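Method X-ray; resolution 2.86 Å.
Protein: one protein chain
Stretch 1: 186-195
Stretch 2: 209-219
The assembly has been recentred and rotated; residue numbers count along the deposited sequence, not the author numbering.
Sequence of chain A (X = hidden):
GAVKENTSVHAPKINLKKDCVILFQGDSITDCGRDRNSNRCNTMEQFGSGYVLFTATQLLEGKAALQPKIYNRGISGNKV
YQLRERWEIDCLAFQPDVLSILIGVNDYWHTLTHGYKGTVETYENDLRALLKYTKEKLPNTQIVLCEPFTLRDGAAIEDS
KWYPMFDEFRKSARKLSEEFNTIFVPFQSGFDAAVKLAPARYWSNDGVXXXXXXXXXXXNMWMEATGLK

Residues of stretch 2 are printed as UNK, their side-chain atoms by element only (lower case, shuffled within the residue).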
# COMPACT_ATOMS: atom_id res chain seq x y z
N PRO A 186 15.25 -10.28 -6.54
CA PRO A 186 16.37 -10.47 -5.59
C PRO A 186 16.21 -9.65 -4.31
O PRO A 186 16.94 -8.68 -4.07
CB PRO A 186 17.58 -10.03 -6.41
CG PRO A 186 17.04 -9.02 -7.38
CD PRO A 186 15.55 -9.21 -7.51
N PHE A 187 15.25 -10.07 -3.46
CA PHE A 187 14.90 -9.39 -2.22
C PHE A 187 16.09 -9.15 -1.29
O PHE A 187 16.17 -8.06 -0.73
CB PHE A 187 13.82 -10.16 -1.47
CG PHE A 187 12.43 -10.08 -2.06
CD1 PHE A 187 11.96 -8.90 -2.63
CD2 PHE A 187 11.55 -11.15 -1.96
CE1 PHE A 187 10.65 -8.80 -3.12
CE2 PHE A 187 10.25 -11.06 -2.46
CZ PHE A 187 9.81 -9.88 -3.03
N GLN A 188 17.04 -10.10 -1.18
CA GLN A 188 18.21 -9.95 -0.32
C GLN A 188 19.03 -8.70 -0.68
O GLN A 188 19.33 -7.91 0.21
CB GLN A 188 19.09 -11.22 -0.33
CG GLN A 188 20.07 -11.36 0.85
CD GLN A 188 19.39 -11.47 2.20
OE1 GLN A 188 18.99 -12.55 2.65
NE2 GLN A 188 19.30 -10.34 2.90
N SER A 189 19.33 -8.49 -1.98
CA SER A 189 20.10 -7.33 -2.48
C SER A 189 19.45 -6.03 -2.06
O SER A 189 20.16 -5.10 -1.64
CB SER A 189 20.19 -7.38 -4.00
OG SER A 189 20.49 -8.70 -4.42
N GLY A 190 18.11 -5.99 -2.15
CA GLY A 190 17.31 -4.83 -1.77
C GLY A 190 17.40 -4.55 -0.30
O GLY A 190 17.59 -3.40 0.10
N PHE A 191 17.29 -5.60 0.52
CA PHE A 191 17.35 -5.45 1.97
C PHE A 191 18.78 -5.15 2.44
O PHE A 191 18.98 -4.34 3.35
CB PHE A 191 16.74 -6.66 2.69
CG PHE A 191 15.22 -6.58 2.77
CD1 PHE A 191 14.59 -5.61 3.55
CD2 PHE A 191 14.42 -7.49 2.07
CE1 PHE A 191 13.19 -5.54 3.61
CE2 PHE A 191 13.02 -7.44 2.16
CZ PHE A 191 12.42 -6.46 2.93
N ASP A 192 19.77 -5.73 1.73
CA ASP A 192 21.19 -5.49 1.99
C ASP A 192 21.50 -4.00 1.82
O ASP A 192 22.32 -3.44 2.55
CB ASP A 192 22.06 -6.36 1.06
CG ASP A 192 22.18 -7.84 1.42
OD1 ASP A 192 21.51 -8.28 2.39
OD2 ASP A 192 22.94 -8.55 0.73
N ALA A 193 20.79 -3.35 0.88
CA ALA A 193 20.91 -1.93 0.55
C ALA A 193 20.13 -1.03 1.53
O ALA A 193 20.63 0.01 1.97
CB ALA A 193 20.40 -1.70 -0.87
N ALA A 194 18.87 -1.44 1.82
CA ALA A 194 17.93 -0.74 2.69
C ALA A 194 18.51 -0.51 4.11
O ALA A 194 18.43 0.61 4.64
CB ALA A 194 16.63 -1.53 2.76
N VAL A 195 19.16 -1.54 4.69
CA VAL A 195 19.77 -1.48 6.02
C VAL A 195 20.92 -0.45 6.09
O VAL A 195 21.29 -0.03 7.19
CB VAL A 195 20.22 -2.85 6.55
CG1 VAL A 195 19.04 -3.78 6.72
CG2 VAL A 195 21.29 -3.47 5.65
N UNK A 209 9.98 -11.65 8.86
CA UNK A 209 8.73 -11.03 8.45
C UNK A 209 8.92 -9.52 8.34
O UNK A 209 9.24 -8.87 9.35
n UNK A 209 6.96 -14.99 9.82
c UNK A 209 6.71 -13.81 9.15
c UNK A 209 7.81 -14.70 10.81
c UNK A 209 7.44 -12.84 9.75
n UNK A 209 8.13 -13.41 10.82
c UNK A 209 7.57 -11.38 9.42
N UNK A 210 8.69 -8.95 7.14
CA UNK A 210 8.83 -7.49 6.97
C UNK A 210 7.67 -6.69 7.55
O UNK A 210 6.51 -7.11 7.49
c UNK A 210 8.07 -8.46 4.94
c UNK A 210 8.29 -9.60 5.87
c UNK A 210 8.86 -7.33 5.45
N UNK A 211 8.00 -5.50 8.08
CA UNK A 211 7.04 -4.53 8.60
C UNK A 211 6.73 -3.55 7.46
O UNK A 211 7.25 -3.74 6.36
c UNK A 211 7.56 -3.86 9.86
o UNK A 211 7.50 -5.96 11.02
c UNK A 211 8.06 -4.84 10.92
o UNK A 211 9.03 -4.48 11.65
N UNK A 212 5.84 -2.56 7.68
CA UNK A 212 5.37 -1.64 6.64
C UNK A 212 6.48 -1.07 5.70
O UNK A 212 6.27 -1.16 4.48
c UNK A 212 2.55 0.21 8.60
c UNK A 212 4.52 -0.51 7.21
c UNK A 212 3.21 -0.94 7.88
c UNK A 212 2.28 -1.63 6.89
N UNK A 213 7.66 -0.58 6.18
CA UNK A 213 8.66 -0.08 5.23
C UNK A 213 9.26 -1.18 4.35
O UNK A 213 9.62 -0.91 3.20
c UNK A 213 9.05 0.75 7.45
c UNK A 213 9.73 0.54 6.13
c UNK A 213 8.12 -0.38 7.57
N UNK A 214 9.36 -2.39 4.89
CA UNK A 214 9.89 -3.55 4.18
C UNK A 214 8.94 -4.12 3.15
O UNK A 214 9.38 -4.61 2.11
N UNK A 215 7.65 -4.07 3.43
CA UNK A 215 6.56 -4.51 2.55
C UNK A 215 6.54 -3.67 1.28
O UNK A 215 6.58 -4.22 0.18
n UNK A 215 4.13 -5.97 6.50
c UNK A 215 5.03 -5.51 4.31
c UNK A 215 5.21 -4.41 3.30
c UNK A 215 3.23 -6.09 7.46
n UNK A 215 3.49 -6.82 8.54
n UNK A 215 2.05 -5.49 7.35
c UNK A 215 3.95 -5.19 5.29
N UNK A 216 6.54 -2.32 1.45
CA UNK A 216 6.56 -1.36 0.35
C UNK A 216 7.81 -1.58 -0.50
O UNK A 216 7.68 -1.64 -1.72
n UNK A 216 4.98 0.37 -2.09
c UNK A 216 4.93 1.02 -0.92
o UNK A 216 3.87 1.54 -0.50
c UNK A 216 6.25 1.16 -0.18
c UNK A 216 6.50 0.09 0.89
N UNK A 217 9.00 -1.77 0.14
CA UNK A 217 10.28 -2.04 -0.54
C UNK A 217 10.20 -3.29 -1.45
O UNK A 217 10.65 -3.25 -2.60
c UNK A 217 13.40 -1.13 -0.44
c UNK A 217 13.68 -3.12 0.96
c UNK A 217 11.39 -2.26 0.49
c UNK A 217 12.80 -2.45 -0.05
N UNK A 218 9.59 -4.38 -0.90
CA UNK A 218 9.45 -5.64 -1.60
C UNK A 218 8.55 -5.50 -2.80
O UNK A 218 8.90 -6.01 -3.87
c UNK A 218 9.94 -7.17 0.34
c UNK A 218 8.91 -6.71 -0.66
c UNK A 218 8.79 -9.83 0.53
se UNK A 218 9.12 -8.27 1.65
N UNK A 219 7.41 -4.77 -2.61
CA UNK A 219 6.43 -4.46 -3.65
C UNK A 219 7.10 -3.75 -4.83
O UNK A 219 6.92 -4.16 -5.98
c UNK A 219 5.31 -3.59 -3.09

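Position 209 carries one carbon and then a five-membered ring of three carbons and two nitrogens. It lies out of reach of stretch 1, and both ring nitrogens are hydrogen-bonded elsewhere in the structure. It is H209.

Position 210 has three carbons that close a ring onto the backbone N. Its CB points toward stretch 1 and lies 4.4 Å from F191 CZ, a light apolar touch. This is P210.

Position 211 has two carbons, the second carrying two oxygens. It reaches nothing on stretch 1. Four side-chain atoms in this pattern make D211. It sits at the N-cap position of the second helix, but its side chain makes no capping bond.

Position 212 has four carbons, forked at the second. It is buried and far from stretch 1. It is L212.

Position 213 again closes three carbons onto its own N. It makes no contact across the stretches. It is P213. A proline fits early in a helix, where its missing N-H costs little.

Position 214 has no side-chain atoms. Its backbone O lies 3.7 Å from F191 CZ. It is G214. A CB here would be tight against F191 CE1 at 3.4 Å, and would also be crowded at 3.0 Å by P210 CB.

Position 215 has three carbons, a nitrogen, and then a carbon carrying two more nitrogens. CA-to-CB points away from stretch 1, and the side chain does not touch it. This is the guanidinium of R215. The side chain turns back along its own stretch: R215 NE donates to P210 O at 2.8 Å, and R215 NH2 adds a weak bond to P210 O at 3.2 Å.

Position 216 has three carbons, the third carrying one oxygen and one nitrogen. It is buried but does not touch stretch 1. The amide identifies Q216.

Position 217 has four carbons, forked at the second, and points toward stretch 1. One terminal carbon lies over a face of the F191 ring, 3.9 Å from its centroid. The residue is L217, and that carbon is CD2. L217 CD2 also packs 3.8 Å from A194 CB and 4.0 Å from G190 O.

Position 218 is an unbranched chain of two carbons, a selenium and one carbon. Its last carbon lies over a face of the F187 ring, 3.9 Å from the centroid. The selenium marks selenomethionine, M218, and that carbon is CE. M218 CG is 3.6 Å from F191 CE2. The backbone joins in, with M218 O 3.4 Å from F187 CE1.

Position 219 has a single carbon, which points away from stretch 1. It is A219.

The contact works by apolar packing, with no hydrogen bond across it. The helix axes approach to 10.4 Å, with their directions 132° apart. Both phenylalanine side chains leave the backbone sideways, but their ends come nearer to the second helix. M218 SE lies at the edge of the F191 ring, so this one side chain touches both aromatic residues. L217 CD2 meets F191, G190 and A194.

Stretch 2 (209-219) HPDLPGRQLMA
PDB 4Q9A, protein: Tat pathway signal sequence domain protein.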